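Local atomic coordinates of EscN (Escherichia coli O127:H6, PDB entry 2OBL), a protein that is a P-loop NTPase-fold component of the type III secretion apparatus, homologous to the alpha and beta subunits of ATP synthase. Residues Ile5-Ala10 with Phe34-Tyr39; Asp98-Ala103 with Gln121-Lys126; Ser80-Ser85 with Leu246-Ala251. The protein carries 1 engineered substitution. One frame throughout, in Å; residues are numbered along the deposited sequence.

Contact 1. Residues Ile5-Ala10 with Phe34-Tyr39; sequences IRVGDA and FERSLY
Ile-5 and Arg-36 face each other as a hydrogen-bonded pair of a two-stranded antiparallel ribbon, Ile-5 N giving to Arg-36 O at 2.9 Å and Arg-36 N returning the bond to Ile-5 O. Two pairs further on, the grip becomes uneven: Val-7 N lies 2.7 Å from Phe-34 O, whereas Phe-34 N reaches Val-7 O over 3.3 Å. Between them sits the non-hydrogen-bonded pair Arg-6 and Glu-35, where Arg-6 CA comes within 3.0 Å of Phe-34 O in a CA-H...O contact.

The buried Ile-5, Val-7 and Leu-38 make the tight part; Phe-34 shares the face of Ile-5 and Val-7 but lies at its exposed margin. Ile-5 CG2 presses on Leu-38 CD2 at 3.5 Å, the two side chains crossing at about a right angle. Val-7 CG2, set between its backbone N and carbonyl carbon (CG1 at chi1 -65°), touches both Phe-34 CB and, at 3.9 Å, the aliphatic Arg-36 CG.

On the other, exposed face Arg-6 bends at chi3 (73°) and has Glu-35 OE2 at the edge of its guanidinium. The salt bridge from Arg-6 NH1 to Glu-35 OE2 is long, 3.9 Å, with the two planes turned 51° apart, and Arg-6 NE has a weak bond to Leu-32 O.

Helix 138-156 lies against the buried face, its Thr-150 touching Ile-5 and Arg-36 and its Thr-147 touching Leu-38, while the Arg-36 guanidinium forms a salt bridge with Asp-157 just past the helix.

Contact 2. Residues Asp98-Ala103 with Gln121-Lys126; sequences DIIVLA and QSTLSK
Lys-126 lays its side chain across the start of strand 99-105, beginning with CB 3.5 Å from Asp-98 O. Chi1 of 66° places CG between the backbone N and the carbonyl carbon, and from there the chain runs fully extended. Lys-126 CG stays 4.1 Å from Asp-98 O, and Lys-126 CD comes closer to the same oxygen, at 3.6 Å. Lys-126 CE then leaves the backbone and meets the Ile-100 CD1 methyl at 3.9 Å, the two side chains crossing at a slant. At the tip, NZ hydrogen-bonds Ala-97 O, so the ammonium ends on the loop leading into the strand.

The Lys-126 backbone grips the same strand: Ile-100 N donates to Lys-126 O at 2.9 Å with a nearly straight N-H...O angle of 168°, and Ile-99 CA makes a CA-H...O contact with that oxygen. Ile-100 CD1 also reaches Thr-123 CG2, loosely, at 4.2 Å; Thr-123 OG1 is hydrogen-bonded to Asn-93 OD1 of helix 84-94.

Ile-100 bonds next to Val-128, so Lys-126 opens the parallel pairing of strands 99-105 and 127-132. With helices 109-116 and 121-124 between them, this is a beta-alpha-beta crossover of the P-loop NTPase core.

Contact 3. Residues Ser80-Ser85 with Leu246-Ala251; sequences SGVGKS and LTRELA
Val-82 turns its CB toward residues 246-251 and divides its two methyls between different neighbours. Val-82 CG1, anti to the carbonyl carbon (chi1 -61°), runs against the first turn of helix 248-251, meeting Arg-248 CA at 3.6 Å and Ala-251 CB at 3.9 Å. Val-82 CG2 turns instead to Leu-246 CB, also 3.9 Å away, and the Val-82 and Leu-246 side chains cross at an oblique angle. Ala-251 answers from the far end of the turn: its CB points back at the loop, resting 3.7 Å from Val-82 CA and close to Gly-81 O. Leu-246 extends the apolar patch in the other direction, its CD1 lying 3.9 Å from Lys-84 CA.

Arg-248 comes in at the margin of the contact, beside the exposed Ser-80. CG leaves anti to the backbone N, and the chain bends at chi3 (-71°), where NE is set. One face of the guanidinium lies over Val-82 CG1. At its edge, Arg-248 NH2 lies 2.6 Å from Ser-80 O, on a lone pair of the carbonyl, but 132° at the hydrogen makes this a short, bent bond, with the oxygen tilted somewhat from the guanidinium plane.

Arg-248 opens a helix whose N-cap is Thr-247, with Thr-247 OG1 accepting from Leu-250 N at 3.2 Å. In the other segment, Gly-83 holds the N-cap position of helix 84-94, and Lys-84 turns its tip away to form a salt bridge with Asp-167. A strand leading into a glycine-rich loop and then a helix that starts with Lys-84 and Ser-85 fits the P-loop, or Walker A motif, of this NTPase family; residues 246-251 pack against it through Val-82.

How the contacts relate
The three contacts run from the N-terminal edge of the chain to the probable P-loop. Contact 1 and contact 3 lie on opposite sides of the chain's centre, with their own centres about 36 Å apart. Contact 2 falls between, its centre about 17 Å from that of contact 1 and about 24 Å from that of contact 3. Helix 138-156 bridges the first two, its Phe-155 touching both Asp-9 and Ile-99. Helix 84-94 bridges the last two: it starts in contact 3 and leads on to strand 99-105 of contact 2. Of the three, contact 3 alone holds residues of the probable Walker A motif, and a bound imidazole lies about 4 Å from the Lys-84 side chain.

Contact 1. Residues Ile5-Ala10 with Phe34-Tyr39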
loop_
_atom_site.group_PDB
_atom_site.type_symbol
_atom_site.label_atom_id
_atom_site.label_comp_id
_atom_site.label_asym_id
_atom_site.label_seq_id
_atom_site.Cartn_x
_atom_site.Cartn_y
_atom_site.Cartn_z
ATOM N N ILE A 5 -22.060 7.584 9.529
ATOM C CA ILE A 5 -21.073 7.814 10.586
ATOM C C ILE A 5 -20.913 9.305 10.813
ATOM O O ILE A 5 -21.323 10.112 9.971
ATOM C CB ILE A 5 -19.679 7.215 10.256
ATOM C CG1 ILE A 5 -19.103 7.864 8.994
ATOM C CG2 ILE A 5 -19.742 5.701 10.149
ATOM C CD1 ILE A 5 -17.629 7.542 8.766
ATOM N N ARG A 6 -20.330 9.667 11.953
ATOM C CA ARG A 6 -20.101 11.071 12.271
ATOM C C ARG A 6 -18.647 11.403 12.018
ATOM O O ARG A 6 -17.740 10.690 12.461
ATOM C CB ARG A 6 -20.462 11.395 13.725
ATOM C CG ARG A 6 -21.922 11.144 14.074
ATOM C CD ARG A 6 -22.261 11.649 15.462
ATOM N NE ARG A 6 -22.333 13.107 15.509
ATOM C CZ ARG A 6 -23.244 13.840 14.875
ATOM N NH1 ARG A 6 -24.175 13.255 14.126
ATOM N NH2 ARG A 6 -23.224 15.163 14.985
ATOM N N VAL A 7 -18.425 12.494 11.300
ATOM C CA VAL A 7 -17.077 12.880 10.929
ATOM C C VAL A 7 -16.787 14.325 11.291
ATOM O O VAL A 7 -17.697 15.074 11.652
ATOM C CB VAL A 7 -16.812 12.645 9.427
ATOM C CG1 VAL A 7 -16.866 11.154 9.109
ATOM C CG2 VAL A 7 -17.809 13.428 8.557
ATOM N N GLY A 8 -15.516 14.703 11.192
ATOM C CA GLY A 8 -15.065 16.065 11.459
ATOM C C GLY A 8 -13.559 16.104 11.580
ATOM O O GLY A 8 -12.904 15.062 11.637
ATOM N N ASP A 9 -12.992 17.304 11.640
ATOM C CA ASP A 9 -11.545 17.414 11.782
ATOM C C ASP A 9 -11.039 16.724 13.055
ATOM O O ASP A 9 -9.897 16.266 13.097
ATOM C CB ASP A 9 -11.099 18.877 11.782
ATOM C CG ASP A 9 -11.244 19.544 10.430
ATOM O OD1 ASP A 9 -11.503 18.860 9.413
ATOM O OD2 ASP A 9 -11.089 20.778 10.388
ATOM N N ALA A 10 -11.889 16.640 14.081
ATOM C CA ALA A 10 -11.480 16.107 15.386
ATOM C C ALA A 10 -11.131 14.622 15.344
ATOM O O ALA A 10 -10.657 14.049 16.339
ATOM C CB ALA A 10 -12.557 16.385 16.462
ATOM N N PHE A 34 -20.703 16.345 11.766
ATOM C CA PHE A 34 -21.219 15.939 10.452
ATOM C C PHE A 34 -21.550 14.458 10.346
ATOM O O PHE A 34 -20.782 13.614 10.789
ATOM C CB PHE A 34 -20.211 16.278 9.348
ATOM C CG PHE A 34 -19.600 17.640 9.484
ATOM C CD1 PHE A 34 -20.394 18.778 9.444
ATOM C CD2 PHE A 34 -18.230 17.787 9.639
ATOM C CE1 PHE A 34 -19.832 20.035 9.567
ATOM C CE2 PHE A 34 -17.659 19.036 9.760
ATOM C CZ PHE A 34 -18.461 20.167 9.724
ATOM N N GLU A 35 -22.683 14.143 9.728
ATOM C CA GLU A 35 -22.961 12.762 9.342
ATOM C C GLU A 35 -22.706 12.546 7.852
ATOM O O GLU A 35 -23.067 13.377 7.012
ATOM C CB GLU A 35 -24.404 12.374 9.639
ATOM C CG GLU A 35 -24.761 12.254 11.098
ATOM C CD GLU A 35 -26.185 11.771 11.280
ATOM O OE1 GLU A 35 -27.091 12.333 10.627
ATOM O OE2 GLU A 35 -26.398 10.827 12.070
ATOM N N ARG A 36 -22.097 11.411 7.527
ATOM C CA ARG A 36 -21.952 10.999 6.144
ATOM C C ARG A 36 -22.371 9.542 5.995
ATOM O O ARG A 36 -22.184 8.733 6.904
ATOM C CB ARG A 36 -20.513 11.183 5.662
ATOM C CG ARG A 36 -20.101 12.645 5.443
ATOM C CD ARG A 36 -19.023 12.728 4.383
ATOM N NE ARG A 36 -18.629 14.093 4.054
ATOM C CZ ARG A 36 -17.809 14.392 3.056
ATOM N NH1 ARG A 36 -17.313 13.408 2.295
ATOM N NH2 ARG A 36 -17.486 15.659 2.809
ATOM N N SER A 37 -22.951 9.220 4.843
ATOM C CA SER A 37 -23.283 7.845 4.513
ATOM C C SER A 37 -22.000 7.037 4.308
ATOM O O SER A 37 -20.995 7.571 3.830
ATOM C CB SER A 37 -24.145 7.812 3.247
ATOM O OG SER A 37 -24.360 6.482 2.807
ATOM N N LEU A 38 -22.033 5.763 4.686
ATOM C CA LEU A 38 -20.884 4.871 4.455
ATOM C C LEU A 38 -20.705 4.542 2.975
ATOM O O LEU A 38 -19.669 4.006 2.558
ATOM C CB LEU A 38 -21.028 3.578 5.254
ATOM C CG LEU A 38 -20.717 3.661 6.750
ATOM C CD1 LEU A 38 -20.840 2.315 7.440
ATOM C CD2 LEU A 38 -19.334 4.242 6.976
ATOM N N TYR A 39 -21.723 4.879 2.188
ATOM C CA TYR A 39 -21.712 4.588 0.767
ATOM C C TYR A 39 -21.788 5.871 -0.052
ATOM O O TYR A 39 -22.397 6.851 0.369
ATOM C CB TYR A 39 -22.837 3.608 0.441
ATOM C CG TYR A 39 -22.802 2.391 1.350
ATOM C CD1 TYR A 39 -21.931 1.337 1.097
ATOM C CD2 TYR A 39 -23.610 2.313 2.482
ATOM C CE1 TYR A 39 -21.879 0.230 1.929
ATOM C CE2 TYR A 39 -23.566 1.206 3.323
ATOM C CZ TYR A 39 -22.694 0.170 3.041
ATOM O OH TYR A 39 -22.641 -0.941 3.863
#

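Contact 2. Residues Asp98-Ala103 with Gln121-Lys126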
loop_
_atom_site.group_PDB
_atom_site.type_symbol
_atom_site.label_atom_id
_atom_site.label_comp_id
_atom_site.label_asym_id
_atom_site.label_seq_id
_atom_site.Cartn_x
_atom_site.Cartn_y
_atom_site.Cartn_z
ATOM N N ASP A 98 -1.053 14.705 3.224
ATOM C CA ASP A 98 -1.478 15.687 4.226
ATOM C C ASP A 98 -2.149 14.966 5.390
ATOM O O ASP A 98 -2.033 15.366 6.552
ATOM C CB ASP A 98 -2.493 16.651 3.608
ATOM C CG ASP A 98 -1.904 17.502 2.503
ATOM O OD1 ASP A 98 -0.691 17.796 2.548
ATOM O OD2 ASP A 98 -2.663 17.885 1.589
ATOM N N ILE A 99 -2.869 13.906 5.046
ATOM C CA ILE A 99 -3.676 13.138 5.990
ATOM C C ILE A 99 -3.579 11.665 5.632
ATOM O O ILE A 99 -3.661 11.308 4.463
ATOM C CB ILE A 99 -5.160 13.526 5.860
ATOM C CG1 ILE A 99 -5.362 15.029 6.104
ATOM C CG2 ILE A 99 -6.028 12.686 6.798
ATOM C CD1 ILE A 99 -5.328 15.412 7.556
ATOM N N ILE A 100 -3.417 10.818 6.639
ATOM C CA ILE A 100 -3.413 9.375 6.430
ATOM C C ILE A 100 -4.615 8.774 7.136
ATOM O O ILE A 100 -4.842 9.021 8.322
ATOM C CB ILE A 100 -2.122 8.705 6.972
ATOM C CG1 ILE A 100 -0.878 9.327 6.334
ATOM C CG2 ILE A 100 -2.150 7.206 6.691
ATOM C CD1 ILE A 100 0.398 8.974 7.076
ATOM N N VAL A 101 -5.402 8.000 6.394
ATOM C CA VAL A 101 -6.478 7.256 6.995
ATOM C C VAL A 101 -6.112 5.787 6.902
ATOM O O VAL A 101 -5.983 5.243 5.807
ATOM C CB VAL A 101 -7.823 7.530 6.299
ATOM C CG1 VAL A 101 -8.931 6.702 6.919
ATOM C CG2 VAL A 101 -8.148 9.023 6.353
ATOM N N LEU A 102 -5.944 5.167 8.064
ATOM C CA LEU A 102 -5.550 3.771 8.169
ATOM C C LEU A 102 -6.747 2.926 8.558
ATOM O O LEU A 102 -7.548 3.317 9.418
ATOM C CB LEU A 102 -4.456 3.620 9.226
ATOM C CG LEU A 102 -3.015 3.819 8.771
ATOM C CD1 LEU A 102 -2.119 4.175 9.933
ATOM C CD2 LEU A 102 -2.513 2.537 8.111
ATOM N N ALA A 103 -6.891 1.787 7.891
ATOM C CA ALA A 103 -7.859 0.800 8.287
ATOM C C ALA A 103 -7.067 -0.440 8.635
ATOM O O ALA A 103 -6.435 -1.062 7.755
ATOM C CB ALA A 103 -8.850 0.518 7.179
ATOM N N GLN A 121 4.764 10.610 17.017
ATOM C CA GLN A 121 3.710 11.560 17.305
ATOM C C GLN A 121 3.403 12.447 16.101
ATOM O O GLN A 121 2.249 12.726 15.829
ATOM C CB GLN A 121 4.069 12.388 18.554
ATOM C CG GLN A 121 4.102 11.548 19.829
ATOM C CD GLN A 121 2.716 11.095 20.248
ATOM O OE1 GLN A 121 1.853 11.920 20.544
ATOM N NE2 GLN A 121 2.481 9.778 20.236
ATOM N N SER A 122 4.429 12.857 15.358
ATOM C CA SER A 122 4.214 13.736 14.203
ATOM C C SER A 122 3.409 13.053 13.093
ATOM O O SER A 122 2.647 13.696 12.365
ATOM C CB SER A 122 5.546 14.254 13.654
ATOM O OG SER A 122 6.364 13.192 13.205
ATOM N N THR A 123 3.566 11.746 12.970
ATOM C CA THR A 123 2.777 10.994 12.005
ATOM C C THR A 123 1.359 10.771 12.525
ATOM O O THR A 123 0.385 11.052 11.824
ATOM C CB THR A 123 3.440 9.652 11.649
ATOM O OG1 THR A 123 4.732 9.899 11.083
ATOM C CG2 THR A 123 2.575 8.852 10.642
ATOM N N LEU A 124 1.242 10.283 13.758
ATOM C CA LEU A 124 -0.075 10.039 14.350
ATOM C C LEU A 124 -0.987 11.264 14.332
ATOM O O LEU A 124 -2.204 11.137 14.220
ATOM C CB LEU A 124 0.067 9.492 15.773
ATOM C CG LEU A 124 0.724 8.115 15.900
ATOM C CD1 LEU A 124 1.163 7.890 17.330
ATOM C CD2 LEU A 124 -0.245 6.997 15.421
ATOM N N SER A 125 -0.391 12.451 14.427
ATOM C CA SER A 125 -1.139 13.696 14.435
ATOM C C SER A 125 -1.870 13.989 13.139
ATOM O O SER A 125 -2.798 14.798 13.126
ATOM C CB SER A 125 -0.219 14.866 14.776
ATOM O OG SER A 125 0.003 14.894 16.174
ATOM N N LYS A 126 -1.442 13.357 12.047
ATOM C CA LYS A 126 -2.164 13.492 10.774
ATOM C C LYS A 126 -2.879 12.212 10.347
ATOM O O LYS A 126 -3.329 12.103 9.200
ATOM C CB LYS A 126 -1.238 13.971 9.660
ATOM C CG LYS A 126 -0.147 13.005 9.278
ATOM C CD LYS A 126 0.656 13.583 8.122
ATOM C CE LYS A 126 1.740 12.629 7.650
ATOM N NZ LYS A 126 2.514 13.286 6.557
#

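Contact 3. Residues Ser80-Ser85 with Leu246-Ala251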
loop_
_atom_site.group_PDB
_atom_site.type_symbol
_atom_site.label_atom_id
_atom_site.label_comp_id
_atom_site.label_asym_id
_atom_site.label_seq_id
_atom_site.Cartn_x
_atom_site.Cartn_y
_atom_site.Cartn_z
ATOM N N SER A 80 3.433 -13.868 5.465
ATOM C CA SER A 80 3.918 -13.636 6.819
ATOM C C SER A 80 5.428 -13.554 6.879
ATOM O O SER A 80 6.128 -14.213 6.110
ATOM C CB SER A 80 3.463 -14.770 7.747
ATOM O OG SER A 80 2.061 -14.777 7.857
ATOM N N GLY A 81 5.926 -12.765 7.825
ATOM C CA GLY A 81 7.343 -12.728 8.119
ATOM C C GLY A 81 8.189 -12.220 6.977
ATOM O O GLY A 81 9.340 -12.632 6.825
ATOM N N VAL A 82 7.634 -11.318 6.173
ATOM C CA VAL A 82 8.426 -10.695 5.119
ATOM C C VAL A 82 8.546 -9.177 5.283
ATOM O O VAL A 82 8.953 -8.487 4.357
ATOM C CB VAL A 82 7.915 -11.045 3.703
ATOM C CG1 VAL A 82 7.985 -12.552 3.468
ATOM C CG2 VAL A 82 6.507 -10.503 3.478
ATOM N N GLY A 83 8.187 -8.666 6.459
ATOM C CA GLY A 83 8.434 -7.250 6.765
ATOM C C GLY A 83 7.353 -6.293 6.309
ATOM O O GLY A 83 7.601 -5.090 6.174
ATOM N N LYS A 84 6.152 -6.814 6.065
ATOM C CA LYS A 84 5.059 -5.975 5.597
ATOM C C LYS A 84 4.813 -4.786 6.525
ATOM O O LYS A 84 4.790 -3.658 6.077
ATOM C CB LYS A 84 3.773 -6.795 5.426
ATOM C CG LYS A 84 2.516 -5.952 5.196
ATOM C CD LYS A 84 1.248 -6.777 5.439
ATOM C CE LYS A 84 1.110 -7.221 6.898
ATOM N NZ LYS A 84 0.471 -6.272 7.876
ATOM N N SER A 85 4.630 -5.036 7.818
ATOM C CA SER A 85 4.264 -3.933 8.709
ATOM C C SER A 85 5.346 -2.843 8.723
ATOM O O SER A 85 5.045 -1.639 8.761
ATOM C CB SER A 85 3.946 -4.447 10.111
ATOM O OG SER A 85 2.693 -5.123 10.095
ATOM N N LEU A 246 6.054 -8.502 -2.130
ATOM C CA LEU A 246 7.129 -8.859 -1.199
ATOM C C LEU A 246 7.281 -10.365 -1.210
ATOM O O LEU A 246 6.285 -11.082 -1.297
ATOM C CB LEU A 246 6.786 -8.411 0.223
ATOM C CG LEU A 246 6.317 -6.975 0.386
ATOM C CD1 LEU A 246 6.240 -6.590 1.886
ATOM C CD2 LEU A 246 7.247 -6.034 -0.360
ATOM N N THR A 247 8.514 -10.850 -1.090
ATOM C CA THR A 247 8.756 -12.284 -1.177
ATOM C C THR A 247 9.529 -12.830 0.002
ATOM O O THR A 247 10.403 -12.157 0.553
ATOM C CB THR A 247 9.523 -12.663 -2.462
ATOM O OG1 THR A 247 10.829 -12.062 -2.437
ATOM C CG2 THR A 247 8.758 -12.215 -3.706
ATOM N N ARG A 248 9.199 -14.062 0.372
ATOM C CA ARG A 248 9.953 -14.800 1.389
ATOM C C ARG A 248 11.415 -14.938 0.975
ATOM O O ARG A 248 12.317 -14.844 1.808
ATOM C CB ARG A 248 9.316 -16.172 1.627
ATOM C CG ARG A 248 9.949 -16.969 2.760
ATOM C CD ARG A 248 8.936 -17.901 3.418
ATOM N NE ARG A 248 7.960 -17.149 4.207
ATOM C CZ ARG A 248 6.682 -17.002 3.876
ATOM N NH1 ARG A 248 6.213 -17.568 2.769
ATOM N NH2 ARG A 248 5.872 -16.290 4.651
ATOM N N GLU A 249 11.653 -15.137 -0.317
ATOM C CA GLU A 249 13.014 -15.280 -0.827
ATOM C C GLU A 249 13.918 -14.087 -0.504
ATOM O O GLU A 249 15.080 -14.269 -0.108
ATOM C CB GLU A 249 12.997 -15.572 -2.331
ATOM C CG GLU A 249 12.529 -16.988 -2.674
ATOM C CD GLU A 249 11.024 -17.219 -2.489
ATOM O OE1 GLU A 249 10.234 -16.237 -2.483
ATOM O OE2 GLU A 249 10.635 -18.402 -2.350
ATOM N N LEU A 250 13.403 -12.870 -0.670
ATOM C CA LEU A 250 14.161 -11.684 -0.274
ATOM C C LEU A 250 14.236 -11.508 1.247
ATOM O O LEU A 250 15.291 -11.151 1.784
ATOM C CB LEU A 250 13.608 -10.421 -0.947
ATOM C CG LEU A 250 13.858 -10.373 -2.455
ATOM C CD1 LEU A 250 13.066 -9.238 -3.105
ATOM C CD2 LEU A 250 15.355 -10.267 -2.780
ATOM N N ALA A 251 13.134 -11.756 1.946
ATOM C CA ALA A 251 13.148 -11.636 3.403
ATOM C C ALA A 251 14.200 -12.548 4.056
ATOM O O ALA A 251 14.813 -12.181 5.063
ATOM C CB ALA A 251 11.759 -11.907 3.986
#